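Local coordinates for protein putative ring-cleaving dioxygenase MhqO (Bacillus subtilis subsp. subtilis, PDB 3OAJ) that probably cleaves the ring of aromatic compounds as an iron-dependent extradiol dioxygenase and may so contribute to their degradation, at residues A[188-191]-A[196-199]; A[19-24]-A[121-126]; A[99-104]-A[142-147]; A[28-33]-A[149-154]; A[34-39]-A[276-281]. All blocks are in the same frame, centred on the assembly; numbering follows the deposited sequence.

Interaction 1 of 5, residues A[188-191]-A[196-199]; sequences RYRS and GNVI
Tyr189 and Ile199 form an antiparallel hydrogen-bonded pair and Arg190 and Val198 the non-hydrogen-bonded pair beside it, at the loop end of the beta hairpin formed by strands 186-190 and 198-202. Tyr189 N gives its hydrogen to Ile199 O at 2.8 Å, and Ile199 N returns a bond of 2.8 Å to Tyr189 O. A third backbone bond, from Ser191 N to Asn197 O, continues the ladder past the last paired residues; Arg190 CA also meets Asn197 O at 3.1 Å in a CA-H...O contact. On one face of the sheet Val198 is bracketed by two arginines. Its CG1 sits over the centre of the Arg188 guanidinium face, 3.3 Å from Arg188 NE, while CG2 lies over a face of the Arg190 guanidinium, 3.5 Å from Arg190 NH2. Both arginine chains run out straight and then bend at chi3 (-78° in Arg188), which lays each flat group across the valine. Asn197 runs alongside Arg190, the amide and guanidinium planes 67° apart; Arg190 NH1 and Asn197 ND2 are both donors, and both bond to Glu134 OE1, ND2 also to Gly193 O. On the other face the CB atoms of Tyr189 and Ile199 stand 4.4 Å apart, and the tyrosine OH bonds to Glu172 OE1. Ser191 OG rests 3.2 Å from Asn197 CB and bonds to Met7 O. The methyls of Val198 thus pack on flat guanidinium faces whose N-H groups are engaged elsewhere, those of Arg188 by Asp200, Glu114 and Tyr116 and NH1 of Arg190 by Glu134, so the charges are probably well compensated in this largely buried place.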
# COMPACT_ATOMS: atom_id res chain seq x y z
N ARG A 188 -2.82 15.68 10.88
CA ARG A 188 -2.93 14.24 11.09
C ARG A 188 -4.38 13.82 11.32
O ARG A 188 -5.12 14.48 12.07
CB ARG A 188 -2.08 13.81 12.29
CG ARG A 188 -2.24 12.33 12.68
CD ARG A 188 -1.12 11.88 13.60
NE ARG A 188 0.10 11.64 12.84
CZ ARG A 188 1.15 10.95 13.27
NH1 ARG A 188 1.14 10.41 14.48
NH2 ARG A 188 2.20 10.78 12.46
N TYR A 189 -4.75 12.73 10.67
CA TYR A 189 -6.03 12.10 10.78
C TYR A 189 -5.91 10.64 11.20
O TYR A 189 -4.96 10.02 10.91
CB TYR A 189 -6.77 12.21 9.42
CG TYR A 189 -7.24 13.60 9.11
CD1 TYR A 189 -8.35 14.07 9.69
CD2 TYR A 189 -6.57 14.43 8.26
CE1 TYR A 189 -8.79 15.27 9.50
CE2 TYR A 189 -7.05 15.72 8.06
CZ TYR A 189 -8.17 16.09 8.70
OH TYR A 189 -8.75 17.28 8.57
N ARG A 190 -6.91 10.12 11.90
CA ARG A 190 -6.90 8.74 12.34
C ARG A 190 -8.21 8.08 11.93
O ARG A 190 -9.29 8.63 12.17
CB ARG A 190 -6.69 8.68 13.86
CG ARG A 190 -6.87 7.33 14.51
CD ARG A 190 -6.44 7.37 15.98
NE ARG A 190 -5.00 7.26 16.12
CZ ARG A 190 -4.35 6.11 16.24
NH1 ARG A 190 -5.03 4.96 16.26
NH2 ARG A 190 -3.02 6.09 16.37
N SER A 191 -8.12 6.90 11.32
CA SER A 191 -9.31 6.09 11.03
C SER A 191 -9.56 5.16 12.21
O SER A 191 -8.73 5.07 13.10
CB SER A 191 -9.15 5.32 9.72
OG SER A 191 -8.07 4.41 9.77
N GLY A 196 -3.17 0.62 9.36
CA GLY A 196 -3.36 1.47 8.17
C GLY A 196 -4.19 2.69 8.50
O GLY A 196 -5.04 3.13 7.71
N ASN A 197 -3.92 3.28 9.67
CA ASN A 197 -4.91 4.17 10.28
C ASN A 197 -4.47 5.59 10.59
O ASN A 197 -5.31 6.43 10.94
CB ASN A 197 -5.50 3.51 11.54
CG ASN A 197 -4.45 3.13 12.55
OD1 ASN A 197 -3.26 3.18 12.29
ND2 ASN A 197 -4.91 2.70 13.72
N VAL A 198 -3.18 5.87 10.47
CA VAL A 198 -2.68 7.21 10.77
C VAL A 198 -2.29 7.91 9.46
O VAL A 198 -1.29 7.56 8.81
CB VAL A 198 -1.49 7.18 11.78
CG1 VAL A 198 -1.00 8.59 12.05
CG2 VAL A 198 -1.89 6.49 13.09
N ILE A 199 -3.12 8.87 9.08
CA ILE A 199 -2.98 9.52 7.78
C ILE A 199 -2.52 10.97 7.93
O ILE A 199 -3.26 11.80 8.47
CB ILE A 199 -4.32 9.45 6.99
CG1 ILE A 199 -4.91 8.02 6.99
CG2 ILE A 199 -4.16 10.02 5.58
CD1 ILE A 199 -3.97 6.91 6.41

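Interaction 2 of 5, residues A[19-24]-A[121-126]; sequences PQENTD and DPHGLH
A histidine-carboxylate hydrogen bond joins the first turns of helix 19-29 to the type I beta turn Asp121-Gly124, which links strands 114-120 and 126-131. His123 NE2 donates to Glu21 OE1 at 2.9 Å, with an N-H...O angle of 160°. The oxygen lies close to the ring plane and is used through its anti lone pair; carboxylate and imidazole are nearly coplanar, 26° apart. Glu21 CB stands 3.6 Å from His123 NE2, so the glutamate arrives at the ring's edge with its aliphatic root as well as its acid. The other ring nitrogen, ND1, is 2.9 Å from a water that accepts from Asn22 ND2 and donates to Asp121 OD2, a carboxylate oxygen also bonded to Tyr26 OH. With both nitrogens engaged, the rotation of the imidazole is fixed, and Pro122 CB lies over one of its faces. Asp121 OD1 receives His123 N at 2.8 Å and Leu125 N at 3.0 Å from opposite faces of its carboxylate plane, which steadies the backbone that carries the histidine. The bond from His123 N back to Asp121 OD1 is an Asx turn, here built into the beta turn of a hairpin loop.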
# COMPACT_ATOMS: atom_id res chain seq x y z
N PRO A 19 10.96 -7.20 -11.09
CA PRO A 19 10.31 -7.99 -10.04
C PRO A 19 11.24 -8.69 -9.05
O PRO A 19 10.87 -8.85 -7.89
CB PRO A 19 9.44 -9.00 -10.81
CG PRO A 19 10.06 -9.07 -12.17
CD PRO A 19 10.61 -7.70 -12.44
N GLN A 20 12.43 -9.13 -9.48
CA GLN A 20 13.35 -9.76 -8.54
C GLN A 20 13.90 -8.76 -7.52
O GLN A 20 14.02 -9.08 -6.34
CB GLN A 20 14.50 -10.49 -9.26
CG GLN A 20 15.38 -11.30 -8.30
CD GLN A 20 14.65 -12.46 -7.65
OE1 GLN A 20 14.43 -13.49 -8.30
NE2 GLN A 20 14.24 -12.31 -6.40
N GLU A 21 14.23 -7.56 -8.00
CA GLU A 21 14.69 -6.48 -7.11
C GLU A 21 13.61 -6.07 -6.12
O GLU A 21 13.86 -5.92 -4.92
CB GLU A 21 15.14 -5.28 -7.95
CG GLU A 21 16.36 -5.56 -8.80
CD GLU A 21 16.70 -4.40 -9.74
OE1 GLU A 21 16.10 -3.31 -9.60
OE2 GLU A 21 17.59 -4.61 -10.60
N ASN A 22 12.39 -5.90 -6.63
CA ASN A 22 11.23 -5.60 -5.80
C ASN A 22 11.05 -6.67 -4.72
O ASN A 22 10.95 -6.36 -3.54
CB ASN A 22 10.00 -5.51 -6.72
CG ASN A 22 8.70 -5.28 -5.98
OD1 ASN A 22 7.77 -6.08 -6.09
ND2 ASN A 22 8.60 -4.18 -5.26
N THR A 23 11.06 -7.93 -5.13
CA THR A 23 10.85 -9.02 -4.18
C THR A 23 11.98 -9.13 -3.16
O THR A 23 11.73 -9.38 -1.97
CB THR A 23 10.64 -10.36 -4.95
OG1 THR A 23 9.49 -10.23 -5.80
CG2 THR A 23 10.45 -11.53 -4.00
N ASP A 24 13.23 -9.00 -3.62
CA ASP A 24 14.36 -9.06 -2.70
C ASP A 24 14.23 -7.98 -1.62
O ASP A 24 14.63 -8.21 -0.48
CB ASP A 24 15.70 -8.90 -3.44
CG ASP A 24 16.10 -10.15 -4.21
OD1 ASP A 24 15.54 -11.24 -3.97
OD2 ASP A 24 17.01 -10.01 -5.04
N ASP A 121 12.97 2.51 -0.91
CA ASP A 121 13.12 1.18 -1.50
C ASP A 121 14.04 1.31 -2.73
O ASP A 121 14.47 2.42 -3.06
CB ASP A 121 11.75 0.52 -1.75
CG ASP A 121 11.10 0.87 -3.10
OD1 ASP A 121 11.61 1.69 -3.90
OD2 ASP A 121 10.03 0.27 -3.36
N PRO A 122 14.39 0.18 -3.38
CA PRO A 122 15.39 0.20 -4.46
C PRO A 122 14.97 1.00 -5.68
O PRO A 122 15.82 1.36 -6.50
CB PRO A 122 15.55 -1.27 -4.83
CG PRO A 122 15.06 -2.02 -3.64
CD PRO A 122 13.96 -1.20 -3.08
N HIS A 123 13.68 1.28 -5.80
CA HIS A 123 13.17 1.97 -6.98
C HIS A 123 12.72 3.40 -6.69
O HIS A 123 12.15 4.06 -7.54
CB HIS A 123 12.10 1.10 -7.65
CG HIS A 123 12.60 -0.27 -8.00
ND1 HIS A 123 11.94 -1.43 -7.64
CD2 HIS A 123 13.72 -0.66 -8.65
CE1 HIS A 123 12.63 -2.47 -8.07
NE2 HIS A 123 13.71 -2.03 -8.69
N GLY A 124 13.03 3.88 -5.48
CA GLY A 124 12.82 5.27 -5.10
C GLY A 124 11.58 5.58 -4.28
O GLY A 124 11.37 6.74 -3.93
N LEU A 125 10.74 4.59 -3.96
CA LEU A 125 9.58 4.92 -3.13
C LEU A 125 10.04 5.32 -1.73
O LEU A 125 11.00 4.74 -1.21
CB LEU A 125 8.64 3.73 -3.02
CG LEU A 125 7.96 3.20 -4.30
CD1 LEU A 125 7.22 1.88 -4.05
CD2 LEU A 125 7.02 4.26 -4.85
N HIS A 126 9.36 6.30 -1.13
CA HIS A 126 9.68 6.72 0.23
C HIS A 126 8.92 5.88 1.25
O HIS A 126 7.67 5.81 1.20
CB HIS A 126 9.32 8.19 0.51
CG HIS A 126 9.98 9.19 -0.39
ND1 HIS A 126 11.30 9.10 -0.79
CD2 HIS A 126 9.52 10.35 -0.91
CE1 HIS A 126 11.61 10.15 -1.54
NE2 HIS A 126 10.54 10.93 -1.62
O HOH W 1 10.51 -1.89 -5.21

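Interaction 3 of 5, residues A[99-104]-A[142-147]; sequences LEKFNV and FGEVTP
The C-terminal turn of helix 92-101 meets a type II' beta turn, Phe142-Val145, through one salt bridge at the protein surface. Lys101 NZ stands 3.1 Å from Glu144 OE2, and Glu144 OE1 is more distant at 3.8 Å, so the ammonium group favours one oxygen of the carboxylate. Both chains are stretched out: Lys101 leaves the helix with CG anti to the backbone N (chi1 176°) and stays extended to its tip, and Glu144 is straight through chi2 (-179°). This reach matters, because the nearest CA atoms, those of Lys101 and Glu144, are 11.9 Å apart. The two chains approach at a slant and touch at their charged ends. A water completes the link: it donates to Glu144 OE1 at 2.9 Å and accepts a weak bond from Lys101 NZ. Helix 92-101 ends in a Schellman motif, with Asn103 as the C-prime residue of positive phi, Val104 N bonded to Leu99 O and Asn103 N to Glu100 O. In the turn, Gly143 also has positive phi, and its N bonds to Glu311 OE2. Next in the chain after Glu144, Val145 packs on Phe94, Trp95 and Arg98 of the same helix, while Glu144 also touches Arg98.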
# COMPACT_ATOMS: atom_id res chain seq x y z
N LEU A 99 18.67 -2.58 8.26
CA LEU A 99 18.93 -1.69 7.12
C LEU A 99 20.42 -1.42 6.89
O LEU A 99 20.89 -1.40 5.74
CB LEU A 99 18.15 -0.38 7.25
CG LEU A 99 16.62 -0.48 7.14
CD1 LEU A 99 16.00 0.86 7.46
CD2 LEU A 99 16.13 -1.02 5.78
N GLU A 100 21.14 -1.20 7.97
CA GLU A 100 22.60 -1.07 7.91
C GLU A 100 23.30 -2.28 7.30
O GLU A 100 24.14 -2.10 6.48
CB GLU A 100 23.19 -0.71 9.28
CG GLU A 100 24.66 -0.63 9.28
CD GLU A 100 25.29 -0.45 10.65
OE1 GLU A 100 25.33 -1.41 11.46
OE2 GLU A 100 25.85 0.64 10.82
N LYS A 101 22.91 -3.46 7.73
CA LYS A 101 23.45 -4.74 7.23
C LYS A 101 23.25 -4.84 5.72
O LYS A 101 24.12 -5.37 5.00
CB LYS A 101 22.75 -5.90 7.96
CG LYS A 101 23.09 -7.32 7.53
CD LYS A 101 22.13 -8.29 8.22
CE LYS A 101 22.22 -9.71 7.70
NZ LYS A 101 21.43 -10.61 8.60
N PHE A 102 22.11 -4.34 5.24
CA PHE A 102 21.81 -4.37 3.81
C PHE A 102 22.24 -3.13 3.04
O PHE A 102 21.86 -2.97 1.88
CB PHE A 102 20.33 -4.69 3.59
CG PHE A 102 19.98 -6.12 3.88
CD1 PHE A 102 20.41 -7.15 3.04
CD2 PHE A 102 19.23 -6.45 5.01
CE1 PHE A 102 20.10 -8.47 3.32
CE2 PHE A 102 18.91 -7.79 5.30
CZ PHE A 102 19.34 -8.80 4.45
N ASN A 103 23.03 -2.25 3.68
CA ASN A 103 23.55 -1.03 3.04
C ASN A 103 22.46 -0.08 2.55
O ASN A 103 22.63 0.63 1.55
CB ASN A 103 24.50 -1.38 1.89
CG ASN A 103 25.67 -2.21 2.33
OD1 ASN A 103 26.41 -1.84 3.25
ND2 ASN A 103 25.86 -3.35 1.67
N VAL A 104 21.34 -0.06 3.27
CA VAL A 104 20.23 0.86 2.97
C VAL A 104 20.33 2.07 3.91
O VAL A 104 20.18 1.93 5.12
CB VAL A 104 18.85 0.16 3.16
CG1 VAL A 104 17.68 1.15 2.94
CG2 VAL A 104 18.72 -1.06 2.25
N PHE A 142 10.53 -14.95 8.27
CA PHE A 142 11.30 -15.00 7.03
C PHE A 142 12.68 -14.45 7.31
O PHE A 142 12.83 -13.28 7.67
CB PHE A 142 10.60 -14.21 5.93
CG PHE A 142 11.09 -14.52 4.53
CD1 PHE A 142 10.69 -15.68 3.88
CD2 PHE A 142 11.92 -13.63 3.86
CE1 PHE A 142 11.12 -15.97 2.59
CE2 PHE A 142 12.37 -13.91 2.56
CZ PHE A 142 11.97 -15.08 1.93
N GLY A 143 13.69 -15.30 7.16
CA GLY A 143 15.05 -14.95 7.56
C GLY A 143 15.10 -14.68 9.06
O GLY A 143 14.59 -15.48 9.86
N GLU A 144 15.70 -13.56 9.44
CA GLU A 144 15.80 -13.16 10.84
C GLU A 144 14.55 -12.42 11.33
O GLU A 144 14.46 -12.06 12.51
CB GLU A 144 17.04 -12.28 11.06
CG GLU A 144 18.38 -13.04 11.02
CD GLU A 144 19.59 -12.14 11.27
OE1 GLU A 144 19.43 -11.03 11.83
OE2 GLU A 144 20.72 -12.56 10.92
N VAL A 145 13.58 -12.20 10.45
CA VAL A 145 12.38 -11.43 10.85
C VAL A 145 11.40 -12.36 11.58
O VAL A 145 10.89 -13.32 10.99
CB VAL A 145 11.71 -10.72 9.64
CG1 VAL A 145 10.56 -9.82 10.10
CG2 VAL A 145 12.73 -9.89 8.87
N THR A 146 11.15 -12.05 12.85
CA THR A 146 10.34 -12.87 13.74
C THR A 146 9.18 -12.02 14.29
O THR A 146 9.20 -10.81 14.20
CB THR A 146 11.20 -13.41 14.91
OG1 THR A 146 11.92 -12.33 15.48
CG2 THR A 146 12.23 -14.43 14.42
N PRO A 147 8.14 -12.66 14.86
CA PRO A 147 6.92 -11.92 15.20
C PRO A 147 7.12 -10.76 16.18
O PRO A 147 6.33 -9.80 16.17
CB PRO A 147 6.00 -13.00 15.80
CG PRO A 147 6.47 -14.26 15.16
CD PRO A 147 7.96 -14.12 15.04
O HOH W 2 21.91 -9.55 11.77

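Interaction 4 of 5, residues A[28-33]-A[149-154]; sequences GVLGLR and VAIKGF
Ile151 reaches from the chain leading into strand 153-160 toward the turn that follows helix 19-29, and its branches meet two leucines there. Its CB lies 4.1 Å from Leu32 CD2. The CG2 branch, anti to the backbone N, meets the same methyl at 4.1 Å, so one leucine methyl covers both CB and the short branch. The longer branch takes the other direction: CG1 stands anti to the carbonyl carbon (chi1 -67°), and an extended chi2 of 166° carries CD1 on to Leu30. There CD1 is 4.0 Å from Leu30 CB, 4.1 Å from Leu30 CD2 and 3.8 Å from the carbonyl oxygen Leu30 O. The isoleucine therefore spans from Leu32 to Leu30, whose side chains it crosses at a slant. Gly31, the residue between them, has positive phi as the chain leaves the helix and turns toward strand 33-39. The contact thus joins the connection between helix 19-29 and strand 33-39, in the first vicinal oxygen chelate (VOC) region, to the chain entering strand 153-160. Trp95 of helix 92-101 packs on both Leu30 and Ile151, and Tyr85 and Val87 of strand 79-87 also touch the isoleucine. Beside this apolar patch the backbones are joined through a water, which donates to Leu30 O at 2.7 Å and accepts from Ile151 N at 2.9 Å.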
# COMPACT_ATOMS: atom_id res chain seq x y z
N GLY A 28 12.78 -10.12 1.02
CA GLY A 28 14.13 -10.33 1.55
C GLY A 28 14.52 -9.43 2.71
O GLY A 28 15.01 -9.90 3.74
N VAL A 29 14.31 -8.13 2.55
CA VAL A 29 14.70 -7.18 3.59
C VAL A 29 13.56 -6.95 4.60
O VAL A 29 13.76 -7.10 5.81
CB VAL A 29 15.20 -5.85 2.96
CG1 VAL A 29 15.54 -4.82 4.05
CG2 VAL A 29 16.44 -6.12 2.10
N LEU A 30 12.37 -6.64 4.09
CA LEU A 30 11.26 -6.27 4.97
C LEU A 30 10.50 -7.46 5.53
O LEU A 30 9.69 -7.30 6.45
CB LEU A 30 10.30 -5.27 4.29
CG LEU A 30 10.93 -3.92 3.91
CD1 LEU A 30 9.85 -2.98 3.45
CD2 LEU A 30 11.69 -3.30 5.07
N GLY A 31 10.74 -8.65 4.97
CA GLY A 31 10.16 -9.87 5.51
C GLY A 31 8.68 -10.08 5.22
O GLY A 31 8.07 -10.95 5.82
N LEU A 32 8.11 -9.29 4.31
CA LEU A 32 6.69 -9.44 3.96
C LEU A 32 6.48 -10.68 3.13
O LEU A 32 7.39 -11.14 2.42
CB LEU A 32 6.15 -8.20 3.23
CG LEU A 32 6.30 -6.84 3.91
CD1 LEU A 32 5.62 -5.76 3.08
CD2 LEU A 32 5.76 -6.87 5.34
N ARG A 33 5.28 -11.24 3.22
CA ARG A 33 4.92 -12.42 2.47
C ARG A 33 4.39 -12.00 1.12
O ARG A 33 3.57 -11.09 1.04
CB ARG A 33 3.85 -13.21 3.22
CG ARG A 33 3.34 -14.39 2.43
CD ARG A 33 2.34 -15.24 3.17
NE ARG A 33 2.02 -16.43 2.38
CZ ARG A 33 1.18 -17.39 2.75
NH1 ARG A 33 0.54 -17.31 3.92
NH2 ARG A 33 0.99 -18.44 1.95
N VAL A 149 9.37 -8.58 16.06
CA VAL A 149 9.88 -7.42 15.31
C VAL A 149 9.20 -7.19 13.95
O VAL A 149 9.39 -6.13 13.35
CB VAL A 149 11.43 -7.48 15.09
CG1 VAL A 149 12.18 -7.43 16.41
CG2 VAL A 149 11.85 -8.71 14.28
N ALA A 150 8.42 -8.15 13.46
CA ALA A 150 7.91 -8.09 12.08
C ALA A 150 6.99 -6.90 11.86
O ALA A 150 6.26 -6.47 12.78
CB ALA A 150 7.20 -9.38 11.73
N ILE A 151 7.02 -6.37 10.64
CA ILE A 151 6.09 -5.33 10.22
C ILE A 151 4.66 -5.86 10.30
O ILE A 151 4.32 -6.86 9.68
CB ILE A 151 6.44 -4.83 8.79
CG1 ILE A 151 7.79 -4.11 8.84
CG2 ILE A 151 5.32 -3.95 8.22
CD1 ILE A 151 8.41 -3.88 7.47
N LYS A 152 3.84 -5.17 11.08
CA LYS A 152 2.45 -5.59 11.33
C LYS A 152 1.47 -5.15 10.24
O LYS A 152 0.35 -5.65 10.15
CB LYS A 152 2.00 -5.06 12.69
CG LYS A 152 2.93 -5.53 13.81
CD LYS A 152 2.34 -5.34 15.20
CE LYS A 152 2.34 -3.88 15.62
NZ LYS A 152 1.71 -3.71 16.97
N GLY A 153 1.89 -4.21 9.41
CA GLY A 153 1.04 -3.69 8.33
C GLY A 153 1.44 -2.24 8.12
O GLY A 153 2.51 -1.82 8.57
N PHE A 154 0.59 -1.47 7.43
CA PHE A 154 0.82 -0.03 7.34
C PHE A 154 0.52 0.63 8.66
O PHE A 154 -0.46 0.28 9.31
CB PHE A 154 -0.08 0.62 6.29
CG PHE A 154 0.11 0.09 4.90
CD1 PHE A 154 1.37 0.11 4.31
CD2 PHE A 154 -0.96 -0.45 4.20
CE1 PHE A 154 1.55 -0.38 3.03
CE2 PHE A 154 -0.79 -0.95 2.92
CZ PHE A 154 0.46 -0.91 2.33
O HOH W 3 8.05 -8.03 8.53

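Interaction 5 of 5, residues A[34-39]-A[276-281]; sequences LVKQTV and HDETQE
Lys36 and Asp277 approach from opposite directions, and Lys36 and Glu278 slide past each other head to tail, so that the lysine ammonium comes to lie between two carboxylates. Lys36 NZ is 2.7 Å from Asp277 OD1 and meets that oxygen nearly in line with its C-O bond. It stands 2.8 Å from Glu278 OE1, which accepts through its anti lone pair, on the side away from OE2. Because the glutamate runs alongside, its OE1 also comes within 3.6 Å of Lys36 CE. The lysine is not extended: it bends at chi2 (65°) and chi3 (53°), which swings NZ toward the loop. Lys36 belongs to strand 33-39, an outermost strand of one of the two eight-stranded sheets, at a classic beta bulge in which Val35 and Lys36 both face Tyr50. Segment 276-281 lies in the loop between strand 264-269 and helix 297-303, so the salt-bridge network joins this edge of the sheet to a part of the chain far along the sequence. A third bond from NZ goes to Phe274 O. With two carboxylates and a carbonyl around it, the ammonium in this buried contact is probably stabilised in its charged form. The acids have further partners: Asp277 OD2 bonds to Tyr251 OH, while Glu278 OE1 accepts from Gly284 N and OE2 from Lys286 N. A water adds a second route between the segments, donating to Glu278 OE1 at 2.7 Å and accepting from Gln37 N at 3.0 Å.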
# COMPACT_ATOMS: atom_id res chain seq x y z
N LEU A 34 4.86 -12.66 0.06
CA LEU A 34 4.26 -12.54 -1.24
C LEU A 34 2.99 -13.38 -1.21
O LEU A 34 3.06 -14.60 -1.25
CB LEU A 34 5.21 -13.03 -2.35
CG LEU A 34 4.63 -12.96 -3.78
CD1 LEU A 34 4.29 -11.54 -4.17
CD2 LEU A 34 5.57 -13.59 -4.80
N VAL A 35 1.85 -12.70 -1.07
CA VAL A 35 0.57 -13.40 -0.91
C VAL A 35 -0.14 -13.67 -2.22
O VAL A 35 -1.04 -14.49 -2.27
CB VAL A 35 -0.39 -12.68 0.09
CG1 VAL A 35 0.22 -12.67 1.49
CG2 VAL A 35 -0.74 -11.27 -0.37
N LYS A 36 0.25 -12.97 -3.29
CA LYS A 36 -0.36 -13.23 -4.61
C LYS A 36 0.54 -12.76 -5.74
O LYS A 36 1.02 -11.62 -5.74
CB LYS A 36 -1.74 -12.54 -4.70
CG LYS A 36 -2.60 -12.96 -5.91
CD LYS A 36 -2.99 -14.44 -5.84
CE LYS A 36 -3.66 -14.78 -4.53
NZ LYS A 36 -4.11 -16.21 -4.49
N GLN A 37 0.78 -13.65 -6.69
CA GLN A 37 1.37 -13.23 -7.94
C GLN A 37 0.35 -13.43 -9.02
O GLN A 37 -0.19 -14.54 -9.22
CB GLN A 37 2.69 -13.94 -8.28
CG GLN A 37 2.66 -15.41 -8.22
CD GLN A 37 3.93 -16.01 -8.79
OE1 GLN A 37 4.21 -15.89 -10.00
NE2 GLN A 37 4.72 -16.63 -7.92
N THR A 38 0.05 -12.33 -9.69
CA THR A 38 -0.90 -12.36 -10.78
C THR A 38 -0.42 -11.40 -11.84
O THR A 38 0.77 -11.06 -11.85
CB THR A 38 -2.36 -12.10 -10.26
OG1 THR A 38 -3.30 -12.29 -11.33
CG2 THR A 38 -2.53 -10.71 -9.63
N VAL A 39 -1.30 -10.98 -12.73
CA VAL A 39 -0.96 -10.01 -13.75
C VAL A 39 -1.87 -8.78 -13.63
O VAL A 39 -2.92 -8.84 -12.99
CB VAL A 39 -1.05 -10.61 -15.18
CG1 VAL A 39 -0.03 -11.74 -15.37
CG2 VAL A 39 -2.46 -11.10 -15.51
N HIS A 276 -8.58 -17.61 -1.77
CA HIS A 276 -9.76 -18.25 -2.34
C HIS A 276 -9.53 -18.83 -3.74
O HIS A 276 -10.46 -19.42 -4.31
CB HIS A 276 -10.95 -17.30 -2.36
CG HIS A 276 -10.98 -16.41 -3.56
ND1 HIS A 276 -10.27 -15.24 -3.62
CD2 HIS A 276 -11.60 -16.55 -4.75
CE1 HIS A 276 -10.47 -14.68 -4.80
NE2 HIS A 276 -11.28 -15.45 -5.50
N ASP A 277 -8.35 -18.62 -4.32
CA ASP A 277 -7.95 -19.42 -5.48
C ASP A 277 -6.64 -20.19 -5.23
O ASP A 277 -6.18 -20.93 -6.08
CB ASP A 277 -7.92 -18.59 -6.78
CG ASP A 277 -6.91 -17.46 -6.75
OD1 ASP A 277 -6.23 -17.26 -5.72
OD2 ASP A 277 -6.82 -16.75 -7.77
N GLU A 278 -6.09 -19.98 -4.03
CA GLU A 278 -5.01 -20.79 -3.48
C GLU A 278 -5.32 -20.95 -2.00
O GLU A 278 -6.00 -20.11 -1.40
CB GLU A 278 -3.66 -20.09 -3.62
CG GLU A 278 -3.17 -19.86 -5.03
CD GLU A 278 -1.87 -19.08 -5.07
OE1 GLU A 278 -1.90 -17.85 -4.89
OE2 GLU A 278 -0.81 -19.71 -5.29
N THR A 279 -4.79 -22.00 -1.39
CA THR A 279 -4.93 -22.17 0.06
C THR A 279 -4.14 -21.09 0.80
O THR A 279 -3.20 -20.51 0.24
CB THR A 279 -4.44 -23.55 0.53
OG1 THR A 279 -3.04 -23.69 0.27
CG2 THR A 279 -5.22 -24.67 -0.18
N GLN A 280 -4.55 -20.81 2.03
CA GLN A 280 -3.85 -19.83 2.87
C GLN A 280 -2.37 -20.20 3.03
O GLN A 280 -1.50 -19.33 3.05
CB GLN A 280 -4.51 -19.73 4.25
CG GLN A 280 -5.98 -19.31 4.21
CD GLN A 280 -6.40 -18.47 5.41
OE1 GLN A 280 -6.67 -18.99 6.49
NE2 GLN A 280 -6.48 -17.16 5.21
N GLU A 281 -2.10 -21.50 3.13
CA GLU A 281 -0.73 -21.98 3.33
C GLU A 281 0.17 -21.87 2.09
O GLU A 281 1.39 -21.85 2.22
CB GLU A 281 -0.73 -23.40 3.92
CG GLU A 281 -0.93 -23.40 5.44
CD GLU A 281 -1.36 -24.74 6.02
OE1 GLU A 281 -1.15 -25.79 5.37
OE2 GLU A 281 -1.90 -24.75 7.15
O HOH W 4 -0.04 -16.44 -6.16

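How the interactions relate
Interactions 1, 4 and 5 are buried, interaction 2 partly so, and interaction 3 lies at the surface. Interaction 2 uses the first turn of helix 19-29 and interaction 4 the turn that follows it, and interaction 5 takes up strand 33-39, next in the chain; Arg33 bonds to Gln280 O and so ties 4 to 5. Interaction 3 packs against interaction 4, through Val145 on Ala150 and Phe102 on Val29. Interaction 1 stands apart, about 20 Å from interaction 4 between centres, yet Gly196 N probably bonds to Phe154 O. Chemistry differs too: backbone pairing in 1, a histidine-carboxylate bond in 2, hydrocarbon with one bridging water in 4, a multiply bonded ion cluster in 5, a single ion pair in 3.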